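Local coordinates for acyl-coenzyme A oxidase acox-1.1 (Caenorhabditis elegans, PDB 5K3H), which catalyses the FAD-dependent first step of peroxisomal beta-oxidation, desaturating acyl-CoA to (2E)-enoyl-CoA and passing the electrons to oxygen to give hydrogen peroxide, at residues Thr22-Ile34 with Arg550-Leu563. Numbering follows the deposited sequence.
Sequences TATFDTHAMAAQI and RVNEIGDITIKEAL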
# COMPACT_ATOMS: atom_id res chain seq x y z
N THR B 22 1.70 -21.91 -24.45
CA THR B 22 1.20 -23.00 -23.62
C THR B 22 -0.29 -22.86 -23.28
O THR B 22 -0.83 -23.72 -22.56
CB THR B 22 2.07 -23.12 -22.35
OG1 THR B 22 2.13 -21.87 -21.64
CG2 THR B 22 3.50 -23.57 -22.69
N ALA B 23 -0.98 -21.85 -23.80
CA ALA B 23 -2.42 -21.73 -23.54
C ALA B 23 -3.16 -22.98 -24.01
O ALA B 23 -2.90 -23.51 -25.10
CB ALA B 23 -3.00 -20.50 -24.23
N THR B 24 -4.11 -23.44 -23.19
CA THR B 24 -4.98 -24.55 -23.51
C THR B 24 -6.38 -24.10 -23.90
O THR B 24 -7.29 -24.94 -24.00
CB THR B 24 -5.11 -25.45 -22.30
OG1 THR B 24 -5.84 -24.71 -21.32
CG2 THR B 24 -3.74 -25.77 -21.75
N PHE B 25 -6.59 -22.79 -24.08
CA PHE B 25 -7.90 -22.25 -24.39
C PHE B 25 -7.75 -21.00 -25.23
O PHE B 25 -6.70 -20.34 -25.23
CB PHE B 25 -8.71 -21.94 -23.11
CG PHE B 25 -8.09 -20.87 -22.25
CD1 PHE B 25 -7.14 -21.19 -21.28
CD2 PHE B 25 -8.45 -19.53 -22.40
CE1 PHE B 25 -6.56 -20.22 -20.52
CE2 PHE B 25 -7.87 -18.55 -21.63
CZ PHE B 25 -6.94 -18.88 -20.69
N ASP B 26 -8.85 -20.65 -25.90
CA ASP B 26 -8.94 -19.50 -26.80
C ASP B 26 -9.24 -18.24 -25.99
O ASP B 26 -10.31 -18.12 -25.39
CB ASP B 26 -10.04 -19.81 -27.82
CG ASP B 26 -10.36 -18.65 -28.74
OD1 ASP B 26 -9.69 -17.59 -28.69
OD2 ASP B 26 -11.33 -18.78 -29.53
N THR B 27 -8.34 -17.26 -26.03
CA THR B 27 -8.51 -16.10 -25.16
C THR B 27 -9.64 -15.19 -25.61
O THR B 27 -10.21 -14.47 -24.77
CB THR B 27 -7.19 -15.30 -25.03
OG1 THR B 27 -6.76 -14.82 -26.31
CG2 THR B 27 -6.08 -16.16 -24.43
N HIS B 28 -10.02 -15.21 -26.90
CA HIS B 28 -11.24 -14.51 -27.31
C HIS B 28 -12.45 -15.09 -26.60
O HIS B 28 -13.38 -14.35 -26.25
CB HIS B 28 -11.47 -14.61 -28.83
CG HIS B 28 -10.62 -13.71 -29.67
ND1 HIS B 28 -9.88 -12.67 -29.14
CD2 HIS B 28 -10.40 -13.69 -31.00
CE1 HIS B 28 -9.24 -12.05 -30.12
NE2 HIS B 28 -9.54 -12.65 -31.26
N ALA B 29 -12.49 -16.43 -26.43
CA ALA B 29 -13.61 -17.10 -25.77
C ALA B 29 -13.62 -16.84 -24.28
O ALA B 29 -14.68 -16.67 -23.67
CB ALA B 29 -13.54 -18.61 -26.05
N MET B 30 -12.43 -16.76 -23.67
CA MET B 30 -12.35 -16.38 -22.27
C MET B 30 -12.75 -14.93 -22.07
O MET B 30 -13.39 -14.60 -21.07
CB MET B 30 -10.93 -16.61 -21.72
CG MET B 30 -10.80 -16.40 -20.21
SD MET B 30 -11.80 -17.59 -19.27
CE MET B 30 -10.68 -19.00 -19.18
N ALA B 31 -12.36 -14.04 -23.00
CA ALA B 31 -12.81 -12.65 -22.94
C ALA B 31 -14.33 -12.54 -22.94
O ALA B 31 -14.90 -11.77 -22.17
CB ALA B 31 -12.21 -11.85 -24.10
N ALA B 32 -15.01 -13.33 -23.79
CA ALA B 32 -16.48 -13.33 -23.81
C ALA B 32 -17.06 -13.80 -22.48
O ALA B 32 -18.08 -13.28 -22.00
CB ALA B 32 -16.99 -14.20 -24.96
N GLN B 33 -16.41 -14.80 -21.86
CA GLN B 33 -16.81 -15.20 -20.51
C GLN B 33 -16.67 -14.05 -19.51
O GLN B 33 -17.59 -13.78 -18.73
CB GLN B 33 -15.97 -16.41 -20.10
CG GLN B 33 -16.56 -17.24 -19.01
CD GLN B 33 -17.98 -17.67 -19.26
OE1 GLN B 33 -18.85 -17.43 -18.44
NE2 GLN B 33 -18.22 -18.33 -20.38
N ILE B 34 -15.54 -13.33 -19.54
CA ILE B 34 -15.27 -12.26 -18.58
C ILE B 34 -16.27 -11.12 -18.74
O ILE B 34 -16.73 -10.53 -17.75
CB ILE B 34 -13.82 -11.74 -18.73
CG1 ILE B 34 -12.79 -12.77 -18.26
CG2 ILE B 34 -13.62 -10.41 -17.99
CD1 ILE B 34 -11.39 -12.41 -18.65
N ARG B 550 -20.51 -20.19 -11.40
CA ARG B 550 -20.18 -19.84 -12.78
C ARG B 550 -19.49 -20.99 -13.51
O ARG B 550 -19.85 -21.31 -14.66
CB ARG B 550 -19.29 -18.59 -12.82
CG ARG B 550 -18.71 -18.28 -14.19
CD ARG B 550 -19.80 -17.95 -15.21
NE ARG B 550 -20.40 -16.66 -14.88
CZ ARG B 550 -20.12 -15.52 -15.49
NH1 ARG B 550 -19.28 -15.49 -16.50
NH2 ARG B 550 -20.70 -14.40 -15.08
N VAL B 551 -18.53 -21.65 -12.85
CA VAL B 551 -17.79 -22.72 -13.51
C VAL B 551 -18.72 -23.84 -13.94
O VAL B 551 -18.59 -24.39 -15.04
CB VAL B 551 -16.67 -23.25 -12.60
CG1 VAL B 551 -16.08 -24.50 -13.21
CG2 VAL B 551 -15.60 -22.19 -12.44
N ASN B 552 -19.70 -24.19 -13.09
CA ASN B 552 -20.62 -25.28 -13.41
C ASN B 552 -21.47 -24.96 -14.63
O ASN B 552 -21.86 -25.88 -15.36
CB ASN B 552 -21.53 -25.57 -12.22
CG ASN B 552 -20.79 -26.21 -11.09
OD1 ASN B 552 -19.83 -26.96 -11.31
ND2 ASN B 552 -21.22 -25.94 -9.87
N GLU B 553 -21.78 -23.69 -14.87
CA GLU B 553 -22.66 -23.35 -15.97
C GLU B 553 -21.95 -23.36 -17.32
O GLU B 553 -22.63 -23.30 -18.36
CB GLU B 553 -23.27 -21.96 -15.76
CG GLU B 553 -24.20 -21.82 -14.56
CD GLU B 553 -24.62 -20.36 -14.36
OE1 GLU B 553 -24.21 -19.53 -15.22
OE2 GLU B 553 -25.33 -20.04 -13.38
N ILE B 554 -20.62 -23.43 -17.34
CA ILE B 554 -19.89 -23.22 -18.58
C ILE B 554 -19.88 -24.50 -19.39
O ILE B 554 -19.56 -25.57 -18.87
CB ILE B 554 -18.47 -22.71 -18.29
CG1 ILE B 554 -18.51 -21.30 -17.73
CG2 ILE B 554 -17.62 -22.71 -19.57
CD1 ILE B 554 -17.18 -20.82 -17.23
N GLY B 555 -20.20 -24.39 -20.67
CA GLY B 555 -20.26 -25.54 -21.55
C GLY B 555 -18.98 -25.82 -22.30
O GLY B 555 -18.60 -26.98 -22.47
N ASP B 556 -18.30 -24.77 -22.75
CA ASP B 556 -17.01 -24.91 -23.44
C ASP B 556 -16.00 -25.60 -22.53
O ASP B 556 -15.60 -25.06 -21.50
CB ASP B 556 -16.53 -23.51 -23.88
CG ASP B 556 -15.29 -23.55 -24.75
OD1 ASP B 556 -14.45 -24.47 -24.57
OD2 ASP B 556 -15.14 -22.64 -25.61
N ILE B 557 -15.55 -26.80 -22.91
CA ILE B 557 -14.77 -27.64 -22.00
C ILE B 557 -13.39 -27.04 -21.71
O ILE B 557 -12.93 -27.09 -20.56
CB ILE B 557 -14.66 -29.06 -22.58
CG1 ILE B 557 -15.99 -29.80 -22.45
CG2 ILE B 557 -13.59 -29.84 -21.84
CD1 ILE B 557 -16.05 -31.12 -23.23
N THR B 558 -12.73 -26.43 -22.70
CA THR B 558 -11.39 -25.90 -22.44
C THR B 558 -11.44 -24.68 -21.52
O THR B 558 -10.55 -24.50 -20.68
CB THR B 558 -10.65 -25.57 -23.75
OG1 THR B 558 -11.38 -24.62 -24.56
CG2 THR B 558 -10.41 -26.83 -24.55
N ILE B 559 -12.49 -23.86 -21.65
CA ILE B 559 -12.70 -22.73 -20.75
C ILE B 559 -13.07 -23.20 -19.34
O ILE B 559 -12.59 -22.65 -18.34
CB ILE B 559 -13.81 -21.83 -21.33
CG1 ILE B 559 -13.38 -21.25 -22.68
CG2 ILE B 559 -14.25 -20.77 -20.32
CD1 ILE B 559 -12.11 -20.36 -22.64
N LYS B 560 -13.93 -24.21 -19.24
CA LYS B 560 -14.37 -24.68 -17.93
C LYS B 560 -13.22 -25.33 -17.15
O LYS B 560 -13.13 -25.18 -15.92
CB LYS B 560 -15.54 -25.63 -18.11
CG LYS B 560 -16.04 -26.31 -16.85
CD LYS B 560 -17.18 -27.22 -17.25
CE LYS B 560 -17.80 -27.94 -16.07
NZ LYS B 560 -19.28 -27.80 -16.19
N GLU B 561 -12.35 -26.05 -17.85
CA GLU B 561 -11.18 -26.64 -17.22
C GLU B 561 -10.16 -25.58 -16.79
O GLU B 561 -9.43 -25.79 -15.81
CB GLU B 561 -10.51 -27.64 -18.17
CG GLU B 561 -11.35 -28.88 -18.39
CD GLU B 561 -10.61 -29.94 -19.17
OE1 GLU B 561 -9.63 -29.58 -19.88
OE2 GLU B 561 -10.97 -31.14 -19.00
N ALA B 562 -10.04 -24.49 -17.55
CA ALA B 562 -9.13 -23.42 -17.15
C ALA B 562 -9.62 -22.74 -15.89
O ALA B 562 -8.85 -22.50 -14.96
CB ALA B 562 -8.97 -22.40 -18.28
N LEU B 563 -10.92 -22.41 -15.85
CA LEU B 563 -11.47 -21.75 -14.67
C LEU B 563 -11.60 -22.70 -13.50
O LEU B 563 -11.47 -22.29 -12.35
CB LEU B 563 -12.82 -21.14 -15.03
CG LEU B 563 -12.65 -19.97 -15.99
CD1 LEU B 563 -13.99 -19.37 -16.35
CD2 LEU B 563 -11.71 -18.90 -15.39
O HOH W 1 -8.06 -25.58 -20.39
O HOH W 2 -11.04 -22.76 -26.34
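Phe25, Met30 and Ile559 form the apolar centre of this contact, in which helix 27-34 crosses helix 557-563 at -68°, the segment axes 10.2 Å apart at their closest. It exemplifies how segments 516 residues apart in sequence can be joined by a steep helix crossing, apolar at its centre, with hydrogen bonds and waters at its margins. The methyl tip of Ile559, CD1, lies 3.8 Å from Phe25 CD2 and also touches Ala29 CB and the start of the Met30 side chain. The Phe25 and Ile559 side chains cross at about a right angle, and ring atom Phe25 CD1 comes to 3.7 Å from Ala562 CB. The Met30 chain leaves with CG anti to the backbone N (chi1 -172°) and then bends at chi2 and chi3, which lays CE over one face of the Phe25 ring, toward its rim. The Met30 and Leu563 side chains reach toward each other tip to tip, Met30 CE lying 3.9 Å from Leu563 CG.

At the other end of the contact the interaction is polar. Arg550 NH1 donates to both oxygens of Gln33, to the side-chain OE1 at 2.8 Å and to the backbone O at 3.3 Å. Both bonds are clearly bent, and NH1 sits above the carbonyl plane of Gln33 O. That oxygen lies in the guanidinium plane, whereas OE1 is tilted out of it, the amide and guanidinium planes standing 73° apart. Ile554 CD1 packs against the Gln33 amide carbon.

Near Phe25, two waters bridge the two segments. One joins Thr24 OG1, which also bonds Asn610, to Thr558 O; a second accepts from Asp26 N and contacts Thr558 OG1 at 2.6 Å. Asp26 and Asp556 are N-caps of the two crossing helices, each through a weak bond, and Asp26 also forms a salt bridge with Lys6.

The contact thus joins the N-terminal region to the C-terminal helical part of the oxidase, at the turn between helices 520-553 and 557-577. Helix 590-616 packs on Phe25, while helix 338-367 touches Met30 and Arg550.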